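Local coordinates for putative sugar ABC transport system, substrate-binding protein (Bordetella parapertussis, PDB 5IX8), which probably binds a sugar as the periplasmic substrate-binding component of an ABC transport system that imports it, at residues K131-D136 with E164-C169; K141-V146 with A201-T206. One frame throughout, in Å; residues are numbered along the deposited sequence.

Contact 1 of 2, residues K131-D136 with E164-C169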
loop_
_atom_site.group_PDB
_atom_site.type_symbol
_atom_site.label_atom_id
_atom_site.label_comp_id
_atom_site.label_asym_id
_atom_site.label_seq_id
_atom_site.Cartn_x
_atom_site.Cartn_y
_atom_site.Cartn_z
ATOM N N LYS A 131 13.791 -5.897 10.607
ATOM C CA LYS A 131 15.133 -6.408 10.357
ATOM C C LYS A 131 16.094 -5.278 10.035
ATOM O O LYS A 131 17.236 -5.268 10.513
ATOM C CB LYS A 131 15.111 -7.432 9.225
ATOM C CG LYS A 131 16.532 -7.933 8.837
ATOM C CD LYS A 131 16.464 -8.920 7.675
ATOM C CE LYS A 131 17.820 -9.159 7.006
ATOM N NZ LYS A 131 18.852 -9.578 8.008
ATOM N N ALA A 132 15.647 -4.294 9.244
ATOM C CA ALA A 132 16.514 -3.150 8.955
ATOM C C ALA A 132 16.917 -2.433 10.241
ATOM O O ALA A 132 18.088 -2.072 10.426
ATOM C CB ALA A 132 15.805 -2.202 8.001
ATOM N N LEU A 133 15.958 -2.252 11.150
ATOM C CA LEU A 133 16.231 -1.647 12.446
ATOM C C LEU A 133 17.260 -2.464 13.210
ATOM O O LEU A 133 18.291 -1.943 13.667
ATOM C CB LEU A 133 14.929 -1.559 13.240
ATOM C CG LEU A 133 15.067 -0.992 14.645
ATOM C CD1 LEU A 133 15.010 0.517 14.598
ATOM C CD2 LEU A 133 13.961 -1.536 15.543
ATOM N N CYS A 134 17.005 -3.762 13.337
ATOM C CA CYS A 134 17.901 -4.612 14.118
ATOM C C CYS A 134 19.306 -4.628 13.529
ATOM O O CYS A 134 20.294 -4.532 14.264
ATOM C CB CYS A 134 17.327 -6.023 14.196
ATOM S SG CYS A 134 15.786 -6.077 15.182
ATOM N N ASP A 135 19.414 -4.713 12.201
ATOM C CA ASP A 135 20.723 -4.727 11.556
ATOM C C ASP A 135 21.464 -3.395 11.674
ATOM O O ASP A 135 22.681 -3.357 11.477
ATOM C CB ASP A 135 20.570 -5.106 10.084
ATOM C CG ASP A 135 20.152 -6.559 9.901
ATOM O OD1 ASP A 135 20.220 -7.333 10.883
ATOM O OD2 ASP A 135 19.772 -6.931 8.779
ATOM N N ASP A 136 20.774 -2.311 11.976
ATOM C CA ASP A 136 21.443 -1.051 12.243
ATOM C C ASP A 136 22.027 -0.974 13.652
ATOM O O ASP A 136 22.691 0.019 13.978
ATOM C CB ASP A 136 20.463 0.103 12.019
ATOM C CG ASP A 136 21.161 1.426 11.909
ATOM O OD1 ASP A 136 21.980 1.570 10.978
ATOM O OD2 ASP A 136 20.887 2.325 12.728
ATOM N N GLU A 164 7.247 -7.421 16.490
ATOM C CA GLU A 164 7.753 -8.776 16.707
ATOM C C GLU A 164 9.256 -8.829 16.464
ATOM O O GLU A 164 10.023 -9.278 17.314
ATOM C CB GLU A 164 7.026 -9.762 15.776
ATOM C CG GLU A 164 7.557 -11.195 15.862
ATOM C CD GLU A 164 6.867 -12.120 14.854
ATOM O OE1 GLU A 164 5.633 -12.280 14.947
ATOM O OE2 GLU A 164 7.542 -12.687 13.972
ATOM N N VAL A 165 9.700 -8.291 15.329
ATOM C CA VAL A 165 11.103 -8.417 14.976
ATOM C C VAL A 165 11.945 -7.458 15.798
ATOM O O VAL A 165 13.021 -7.829 16.288
ATOM C CB VAL A 165 11.271 -8.199 13.462
ATOM C CG1 VAL A 165 12.741 -8.101 13.098
ATOM C CG2 VAL A 165 10.603 -9.348 12.696
ATOM N N ALA A 166 11.451 -6.224 15.999
ATOM C CA ALA A 166 12.207 -5.237 16.778
ATOM C C ALA A 166 12.349 -5.656 18.240
ATOM O O ALA A 166 13.436 -5.556 18.814
ATOM C CB ALA A 166 11.541 -3.871 16.680
ATOM N N SER A 167 11.273 -6.138 18.854
ATOM C CA SER A 167 11.368 -6.627 20.227
ATOM C C SER A 167 12.361 -7.768 20.353
ATOM O O SER A 167 13.058 -7.893 21.372
ATOM C CB SER A 167 9.993 -7.089 20.710
ATOM O OG SER A 167 9.049 -6.034 20.572
ATOM N N ALA A 168 12.428 -8.629 19.341
ATOM C CA ALA A 168 13.274 -9.804 19.453
ATOM C C ALA A 168 14.755 -9.441 19.472
ATOM O O ALA A 168 15.560 -10.211 20.002
ATOM C CB ALA A 168 12.973 -10.784 18.316
ATOM N N CYS A 169 15.147 -8.303 18.903
ATOM C CA CYS A 169 16.547 -7.908 18.971
ATOM C C CYS A 169 16.819 -6.914 20.098
ATOM O O CYS A 169 17.923 -6.371 20.182
ATOM C CB CYS A 169 17.028 -7.355 17.629
ATOM S SG CYS A 169 16.437 -5.715 17.118
#

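Contact 2 of 2, residues K141-V146 with A201-T206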
loop_
_atom_site.group_PDB
_atom_site.type_symbol
_atom_site.label_atom_id
_atom_site.label_comp_id
_atom_site.label_asym_id
_atom_site.label_seq_id
_atom_site.Cartn_x
_atom_site.Cartn_y
_atom_site.Cartn_z
ATOM N N LYS A 141 18.118 0.334 22.120
ATOM C CA LYS A 141 17.834 1.725 21.787
ATOM C C LYS A 141 16.338 1.944 21.635
ATOM O O LYS A 141 15.589 1.021 21.308
ATOM C CB LYS A 141 18.545 2.141 20.500
ATOM C CG LYS A 141 20.048 1.860 20.538
ATOM C CD LYS A 141 20.772 2.366 19.303
ATOM C CE LYS A 141 22.291 2.230 19.522
ATOM N NZ LYS A 141 23.093 2.660 18.349
ATOM N N GLN A 142 15.915 3.186 21.873
ATOM C CA GLN A 142 14.499 3.525 21.894
ATOM C C GLN A 142 13.983 3.931 20.522
ATOM O O GLN A 142 14.636 4.680 19.786
ATOM C CB GLN A 142 14.220 4.635 22.898
ATOM C CG GLN A 142 14.467 4.195 24.312
ATOM C CD GLN A 142 14.155 5.287 25.324
ATOM O OE1 GLN A 142 13.326 6.162 25.073
ATOM N NE2 GLN A 142 14.826 5.239 26.478
ATOM N N VAL A 143 12.779 3.458 20.213
ATOM C CA VAL A 143 12.137 3.619 18.919
ATOM C C VAL A 143 10.762 4.242 19.149
ATOM O O VAL A 143 9.914 3.648 19.835
ATOM C CB VAL A 143 11.986 2.266 18.195
ATOM C CG1 VAL A 143 11.307 2.461 16.818
ATOM C CG2 VAL A 143 13.369 1.542 18.058
ATOM N N ILE A 144 10.534 5.425 18.579
ATOM C CA ILE A 144 9.197 6.018 18.559
ATOM C C ILE A 144 8.363 5.306 17.508
ATOM O O ILE A 144 8.807 5.157 16.354
ATOM C CB ILE A 144 9.282 7.515 18.239
ATOM C CG1 ILE A 144 9.822 8.299 19.440
ATOM C CG2 ILE A 144 7.903 8.038 17.781
ATOM C CD1 ILE A 144 10.461 9.666 19.067
ATOM N N VAL A 145 7.138 4.914 17.877
ATOM C CA VAL A 145 6.208 4.263 16.957
ATOM C C VAL A 145 5.073 5.233 16.639
ATOM O O VAL A 145 4.357 5.672 17.545
ATOM C CB VAL A 145 5.662 2.946 17.525
ATOM C CG1 VAL A 145 4.611 2.362 16.562
ATOM C CG2 VAL A 145 6.814 1.921 17.795
ATOM N N VAL A 146 4.928 5.582 15.360
ATOM C CA VAL A 146 3.833 6.413 14.845
ATOM C C VAL A 146 3.090 5.454 13.923
ATOM O O VAL A 146 3.515 5.274 12.775
ATOM C CB VAL A 146 4.346 7.661 14.099
ATOM C CG1 VAL A 146 3.192 8.463 13.453
ATOM C CG2 VAL A 146 5.113 8.584 15.025
ATOM N N ALA A 201 14.895 8.666 22.246
ATOM C CA ALA A 201 14.663 7.878 21.039
ATOM C C ALA A 201 15.716 8.150 19.962
ATOM O O ALA A 201 16.137 9.296 19.748
ATOM C CB ALA A 201 13.275 8.191 20.469
ATOM N N GLU A 202 16.109 7.092 19.242
ATOM C CA GLU A 202 17.072 7.224 18.150
ATOM C C GLU A 202 16.471 6.828 16.812
ATOM O O GLU A 202 17.135 6.963 15.776
ATOM C CB GLU A 202 18.319 6.385 18.435
ATOM C CG GLU A 202 19.129 7.011 19.564
ATOM C CD GLU A 202 20.321 6.192 19.968
ATOM O OE1 GLU A 202 21.339 6.223 19.250
ATOM O OE2 GLU A 202 20.245 5.505 20.998
ATOM N N TYR A 203 15.224 6.375 16.806
ATOM C CA TYR A 203 14.568 5.885 15.610
ATOM C C TYR A 203 13.117 6.290 15.679
ATOM O O TYR A 203 12.572 6.460 16.769
ATOM C CB TYR A 203 14.610 4.372 15.521
ATOM C CG TYR A 203 15.993 3.823 15.422
ATOM C CD1 TYR A 203 16.621 3.735 14.196
ATOM C CD2 TYR A 203 16.675 3.371 16.544
ATOM C CE1 TYR A 203 17.914 3.212 14.082
ATOM C CE2 TYR A 203 17.968 2.834 16.445
ATOM C CZ TYR A 203 18.575 2.760 15.206
ATOM O OH TYR A 203 19.843 2.240 15.069
ATOM N N VAL A 204 12.486 6.394 14.505
ATOM C CA VAL A 204 11.040 6.591 14.401
ATOM C C VAL A 204 10.523 5.611 13.361
ATOM O O VAL A 204 11.060 5.536 12.246
ATOM C CB VAL A 204 10.653 8.031 14.000
ATOM C CG1 VAL A 204 9.107 8.169 13.903
ATOM C CG2 VAL A 204 11.225 9.052 14.988
ATOM N N PHE A 205 9.504 4.847 13.722
ATOM C CA PHE A 205 8.862 3.938 12.783
ATOM C C PHE A 205 7.571 4.560 12.286
ATOM O O PHE A 205 6.784 5.054 13.090
ATOM C CB PHE A 205 8.561 2.600 13.448
ATOM C CG PHE A 205 7.673 1.728 12.632
ATOM C CD1 PHE A 205 8.210 0.920 11.633
ATOM C CD2 PHE A 205 6.306 1.731 12.848
ATOM C CE1 PHE A 205 7.399 0.090 10.867
ATOM C CE2 PHE A 205 5.481 0.939 12.077
ATOM C CZ PHE A 205 6.033 0.100 11.073
ATOM N N THR A 206 7.344 4.513 10.973
ATOM C CA THR A 206 6.104 4.958 10.340
ATOM C C THR A 206 5.721 3.938 9.280
ATOM O O THR A 206 6.608 3.318 8.658
ATOM C CB THR A 206 6.240 6.337 9.647
ATOM O OG1 THR A 206 7.087 6.205 8.488
ATOM C CG2 THR A 206 6.792 7.427 10.599
HETATM O O HOH W 1 17.925 5.232 22.523
#

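Contact 1 of 2, residues K131-D136 with E164-C169
Two neighbouring helices on one face of a Rossmann-like lobe, 122-135 and 154-168, are tied together at their C-terminal ends by a disulfide bridge. Their short end segments run nearly parallel, at 18°, with the axes 8.7 Å apart at closest approach. Cys134, in the last turn of its helix, and Cys169, just past the end of the other, supply the bond, 2.1 Å from SG to SG. The two sulfurs arrive by different routes. In Cys134 SG stands anti to the carbonyl carbon, an ordinary setting for a helical residue, whereas in Cys169, where the helical backbone has already given way, SG sits in the crowded position between the backbone N and the carbonyl carbon (chi1 72°). The CB-SG-SG-CB torsion of -81° is near the right angle that a relaxed disulfide prefers.

Apolar contacts flank the bridge. Leu133, its CG anti to the backbone N, sends CD2 against CB of Ala166 at 3.5 Å, carbon tip to methyl, on the side of the helix pair that faces the sheet. One turn before the bridge, CG1 of Val165 lies 3.5 Å from the backbone N of Lys131, so the valine methyl rests directly on helix backbone. Lys131 points its CB away from the other helix, and its extended chain brings NZ to OD2 of Asp135, a salt bridge of 2.9 Å on the syn lone pair, within its own helix. The carboxylate of Glu164 pairs with Lys127, one turn back on helix 122-135, adding a charged link between the helices. A covalent staple between adjacent helices, flanked by apolar contacts of Leu133, Val165 and Ala166, here joins the two helices on either side of strand 142-145 in the chain, in the alpha/beta/alpha layering of periplasmic binding proteins.

Contact 2 of 2, residues K141-V146 with A201-T206
Ile144 and Val204 lie side by side on one face of the sheet, pointing the same way, with CG2 of Ile144 4.1 Å from CG1 of Val204. CD1 of Ile144 presses on CB of Ala201 at 3.5 Å, tighter than usual carbon contact, and helix 184-197 covers the isoleucine. On the opposite face Val143 crosses Tyr203 obliquely, both its methyls about 4.0 Å from the tyrosine CB, while Val145 runs alongside Phe205, whose ring stacks with Phe162. These are adjacent parallel strands of the sheet of a Rossmann-like lobe, with strand 172-173 pairing on the far side of 142-145 and helices covering both faces. The backbone bonds alternate as parallel pairing requires: Ile144 N to Tyr203 O, then Phe205 N to Ile144 O, 2.7 Å and nearly straight at 170°, then Val146 N to Phe205 O. At the start of the strands Gln142 O instead accepts Glu202 N, at 2.9 Å, and only weakly Tyr203 N. Here the extended Lys141 chain passes the edge of the Tyr203 ring with CD and crosses Glu202 obliquely; its NZ stays 4.1 Å from Glu202 OE1, beyond a salt bridge. A water accepts from Gln142 N and donates to Glu202 OE2.

Contact 1 lies on the helical layer and contact 2 in the sheet beneath it, their centres about 12 Å apart. Leu133 joins them: while CD2 serves the helix pair, CD1 drops onto the sheet, 3.5 Å from CG of Tyr203 and 4.0 Å from CG2 of Val143. A second tie is polar, a probable hydrogen bond of 2.6 Å between Asp136 OD2 and Tyr203 OH, which would hold the hydroxyl end of the tyrosine beside the end of helix 122-135. Strand 142-145 of contact 2 lies in the chain between the two cysteines that contact 1 joins. In this family the substrate usually binds in the cleft between two lobes; both contacts lie within one lobe.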